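Local coordinates for RmpD (Hexulose-6-phosphate synthase) (Streptococcus mutans, PDB 3EXR), which is a TIM-barrel protein of the orotidine 5'-phosphate decarboxylase / HUMPS family, at residues L182-F193 / F212-W220. Numbering follows the deposited sequence.
Sequences LKLFEGVDVFTF and FKDEIKRIW
L182, F193 and W220 meet where the last helix of a TIM barrel, 205-220, packs on the eighth strand, 192-195, and on the 3-10 turn and loop leading into it. Apolar packing dominates. Both branches of L182 touch F212: CD1 sits over a face of the ring in a CH-pi contact, 4.0 Å from the F212 centroid, and also meets CG of E215, while CD2 packs against F212 CE2 and lies above the centre of the F193 ring. V190 CG1 covers the opposite face of F193. F193 CZ reaches W220 CH2 at 3.4 Å, the two ring planes inclined at 55°. I219 CD1 packs on the backbone at L182 and K183, 3.6 Å from K183 N.

On the outer side, one water accepts from K183 N and K183 NZ and donates to E215 OE2 (2.7 Å), bridging turn and helix; K183 NZ also hydrogen-bonds D180 O. R218 grips E215 side-on through NE and NH2, which probably steadies the carboxylate facing this water. With CG of W220 beside its backbone N (chi1 -73°), the indole extends to the loop, where NE1 donates to V188 O at 3.0 Å; V188 O lies close to the indole plane, while NE1 stands 37° out of the carbonyl plane.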
# COMPACT_ATOMS: atom_id res chain seq x y z
N LEU A 182 28.64 2.56 -2.73
CA LEU A 182 28.41 1.59 -3.77
C LEU A 182 29.45 0.46 -3.68
O LEU A 182 29.09 -0.68 -3.83
CB LEU A 182 28.40 2.21 -5.15
CG LEU A 182 27.14 2.99 -5.50
CD1 LEU A 182 27.41 3.88 -6.68
CD2 LEU A 182 25.95 2.06 -5.77
N LYS A 183 30.71 0.80 -3.39
CA LYS A 183 31.77 -0.22 -3.31
C LYS A 183 31.46 -1.38 -2.34
O LYS A 183 31.96 -2.48 -2.52
CB LYS A 183 33.15 0.43 -3.01
CG LYS A 183 33.32 1.05 -1.64
CD LYS A 183 34.74 1.57 -1.43
CE LYS A 183 35.06 2.77 -2.33
NZ LYS A 183 34.15 3.93 -2.14
N LEU A 184 30.59 -1.16 -1.35
CA LEU A 184 30.11 -2.25 -0.47
C LEU A 184 29.52 -3.41 -1.24
O LEU A 184 29.55 -4.56 -0.78
CB LEU A 184 28.99 -1.75 0.46
CG LEU A 184 29.25 -0.56 1.35
CD1 LEU A 184 27.96 -0.17 2.09
CD2 LEU A 184 30.38 -0.88 2.28
N PHE A 185 28.93 -3.09 -2.38
CA PHE A 185 28.20 -4.05 -3.19
C PHE A 185 29.05 -4.71 -4.26
O PHE A 185 28.53 -5.43 -5.10
CB PHE A 185 27.02 -3.36 -3.85
CG PHE A 185 25.93 -2.96 -2.87
CD1 PHE A 185 24.94 -3.86 -2.51
CD2 PHE A 185 25.90 -1.68 -2.33
CE1 PHE A 185 23.91 -3.46 -1.62
CE2 PHE A 185 24.90 -1.29 -1.44
CZ PHE A 185 23.92 -2.19 -1.08
N GLU A 186 30.36 -4.48 -4.23
CA GLU A 186 31.26 -5.06 -5.22
C GLU A 186 31.04 -6.58 -5.29
O GLU A 186 30.94 -7.25 -4.27
CB GLU A 186 32.72 -4.72 -4.88
CG GLU A 186 33.70 -4.76 -6.08
CD GLU A 186 33.98 -6.17 -6.63
OE1 GLU A 186 34.11 -7.10 -5.81
OE2 GLU A 186 34.04 -6.36 -7.87
N GLY A 187 30.93 -7.09 -6.51
CA GLY A 187 30.67 -8.50 -6.72
C GLY A 187 29.24 -8.97 -6.50
O GLY A 187 28.95 -10.16 -6.63
N VAL A 188 28.33 -8.04 -6.18
CA VAL A 188 26.90 -8.37 -6.03
C VAL A 188 26.17 -7.85 -7.27
O VAL A 188 26.27 -6.68 -7.59
CB VAL A 188 26.29 -7.76 -4.72
CG1 VAL A 188 24.85 -8.21 -4.49
CG2 VAL A 188 27.15 -8.15 -3.51
N ASP A 189 25.47 -8.74 -7.96
CA ASP A 189 24.78 -8.47 -9.23
C ASP A 189 23.44 -7.73 -9.01
O ASP A 189 22.38 -8.20 -9.39
CB ASP A 189 24.56 -9.82 -9.94
CG ASP A 189 24.02 -9.67 -11.34
OD1 ASP A 189 24.42 -8.73 -12.05
OD2 ASP A 189 23.20 -10.51 -11.80
N VAL A 190 23.54 -6.56 -8.39
CA VAL A 190 22.38 -5.71 -8.10
C VAL A 190 21.77 -5.25 -9.42
O VAL A 190 22.49 -4.78 -10.31
CB VAL A 190 22.79 -4.47 -7.26
CG1 VAL A 190 21.65 -3.46 -7.13
CG2 VAL A 190 23.30 -4.88 -5.88
N PHE A 191 20.45 -5.34 -9.53
CA PHE A 191 19.75 -4.95 -10.77
C PHE A 191 19.55 -3.44 -10.86
O PHE A 191 19.77 -2.85 -11.91
CB PHE A 191 18.40 -5.69 -10.87
CG PHE A 191 17.50 -5.19 -11.98
CD1 PHE A 191 17.86 -5.36 -13.32
CD2 PHE A 191 16.28 -4.60 -11.69
CE1 PHE A 191 17.04 -4.92 -14.33
CE2 PHE A 191 15.45 -4.17 -12.73
CZ PHE A 191 15.84 -4.33 -14.04
N THR A 192 19.12 -2.85 -9.75
CA THR A 192 18.86 -1.43 -9.64
C THR A 192 19.20 -0.91 -8.26
O THR A 192 18.88 -1.57 -7.26
CB THR A 192 17.36 -1.13 -9.90
OG1 THR A 192 17.01 -1.52 -11.24
CG2 THR A 192 17.07 0.37 -9.77
N PHE A 193 19.83 0.26 -8.21
CA PHE A 193 20.05 1.00 -6.96
C PHE A 193 19.00 2.13 -6.90
O PHE A 193 18.94 2.95 -7.82
CB PHE A 193 21.45 1.60 -6.90
CG PHE A 193 22.53 0.55 -6.70
CD1 PHE A 193 22.80 0.06 -5.43
CD2 PHE A 193 23.23 0.04 -7.78
CE1 PHE A 193 23.79 -0.93 -5.25
CE2 PHE A 193 24.22 -0.93 -7.60
CZ PHE A 193 24.49 -1.41 -6.34
N PHE A 212 26.90 9.19 -9.19
CA PHE A 212 26.45 7.91 -8.69
C PHE A 212 26.51 6.89 -9.85
O PHE A 212 27.06 5.79 -9.68
CB PHE A 212 25.01 8.07 -8.17
CG PHE A 212 24.52 6.94 -7.29
CD1 PHE A 212 24.33 7.15 -5.93
CD2 PHE A 212 24.14 5.73 -7.84
CE1 PHE A 212 23.83 6.12 -5.13
CE2 PHE A 212 23.64 4.70 -7.04
CZ PHE A 212 23.48 4.91 -5.68
N LYS A 213 26.02 7.28 -11.03
CA LYS A 213 26.04 6.40 -12.18
C LYS A 213 27.50 6.15 -12.67
O LYS A 213 27.82 5.03 -13.12
CB LYS A 213 25.12 6.95 -13.29
CG LYS A 213 24.97 6.07 -14.49
CD LYS A 213 23.92 4.98 -14.27
CE LYS A 213 24.09 3.86 -15.27
NZ LYS A 213 23.20 2.70 -14.97
N ASP A 214 28.37 7.16 -12.54
CA ASP A 214 29.79 7.02 -12.89
C ASP A 214 30.43 5.90 -12.04
O ASP A 214 31.24 5.10 -12.53
CB ASP A 214 30.57 8.33 -12.65
CG ASP A 214 30.33 9.41 -13.69
OD1 ASP A 214 29.80 9.13 -14.78
OD2 ASP A 214 30.68 10.58 -13.42
N GLU A 215 30.09 5.85 -10.76
CA GLU A 215 30.65 4.87 -9.85
C GLU A 215 30.08 3.47 -10.11
O GLU A 215 30.81 2.48 -10.01
CB GLU A 215 30.43 5.31 -8.40
CG GLU A 215 30.95 4.34 -7.36
CD GLU A 215 32.48 4.30 -7.27
OE1 GLU A 215 33.17 4.90 -8.14
OE2 GLU A 215 32.99 3.64 -6.33
N ILE A 216 28.79 3.39 -10.42
CA ILE A 216 28.21 2.14 -10.91
C ILE A 216 29.03 1.64 -12.12
O ILE A 216 29.41 0.50 -12.17
CB ILE A 216 26.73 2.30 -11.30
CG1 ILE A 216 25.86 2.52 -10.06
CG2 ILE A 216 26.26 1.09 -12.10
CD1 ILE A 216 24.38 2.89 -10.41
N LYS A 217 29.30 2.53 -13.07
CA LYS A 217 30.11 2.18 -14.25
C LYS A 217 31.52 1.74 -13.87
O LYS A 217 32.07 0.80 -14.48
CB LYS A 217 30.19 3.37 -15.22
CG LYS A 217 30.77 3.04 -16.59
CD LYS A 217 30.35 4.11 -17.59
CE LYS A 217 31.22 4.12 -18.84
NZ LYS A 217 30.71 5.16 -19.81
N ARG A 218 32.15 2.40 -12.90
CA ARG A 218 33.51 1.97 -12.49
C ARG A 218 33.52 0.54 -11.93
O ARG A 218 34.41 -0.27 -12.25
CB ARG A 218 34.08 2.93 -11.46
CG ARG A 218 35.57 2.71 -11.12
CD ARG A 218 36.04 3.50 -9.92
NE ARG A 218 35.45 3.09 -8.65
CZ ARG A 218 35.80 1.99 -7.96
NH1 ARG A 218 36.74 1.15 -8.43
NH2 ARG A 218 35.22 1.73 -6.80
N ILE A 219 32.56 0.24 -11.06
CA ILE A 219 32.53 -1.03 -10.34
C ILE A 219 32.03 -2.18 -11.20
O ILE A 219 32.64 -3.24 -11.21
CB ILE A 219 31.69 -0.92 -9.05
CG1 ILE A 219 32.31 0.11 -8.10
CG2 ILE A 219 31.52 -2.29 -8.40
CD1 ILE A 219 31.36 0.53 -6.96
N TRP A 220 30.95 -1.97 -11.94
CA TRP A 220 30.33 -3.03 -12.71
C TRP A 220 30.63 -3.00 -14.21
O TRP A 220 30.28 -3.95 -14.90
CB TRP A 220 28.78 -3.02 -12.49
CG TRP A 220 28.35 -3.53 -11.14
CD1 TRP A 220 28.00 -4.82 -10.83
CD2 TRP A 220 28.19 -2.78 -9.94
NE1 TRP A 220 27.67 -4.91 -9.50
CE2 TRP A 220 27.79 -3.67 -8.93
CE3 TRP A 220 28.36 -1.43 -9.61
CZ2 TRP A 220 27.54 -3.25 -7.63
CZ3 TRP A 220 28.10 -1.02 -8.31
CH2 TRP A 220 27.73 -1.93 -7.33
O HOH W 1 31.82 3.60 -3.92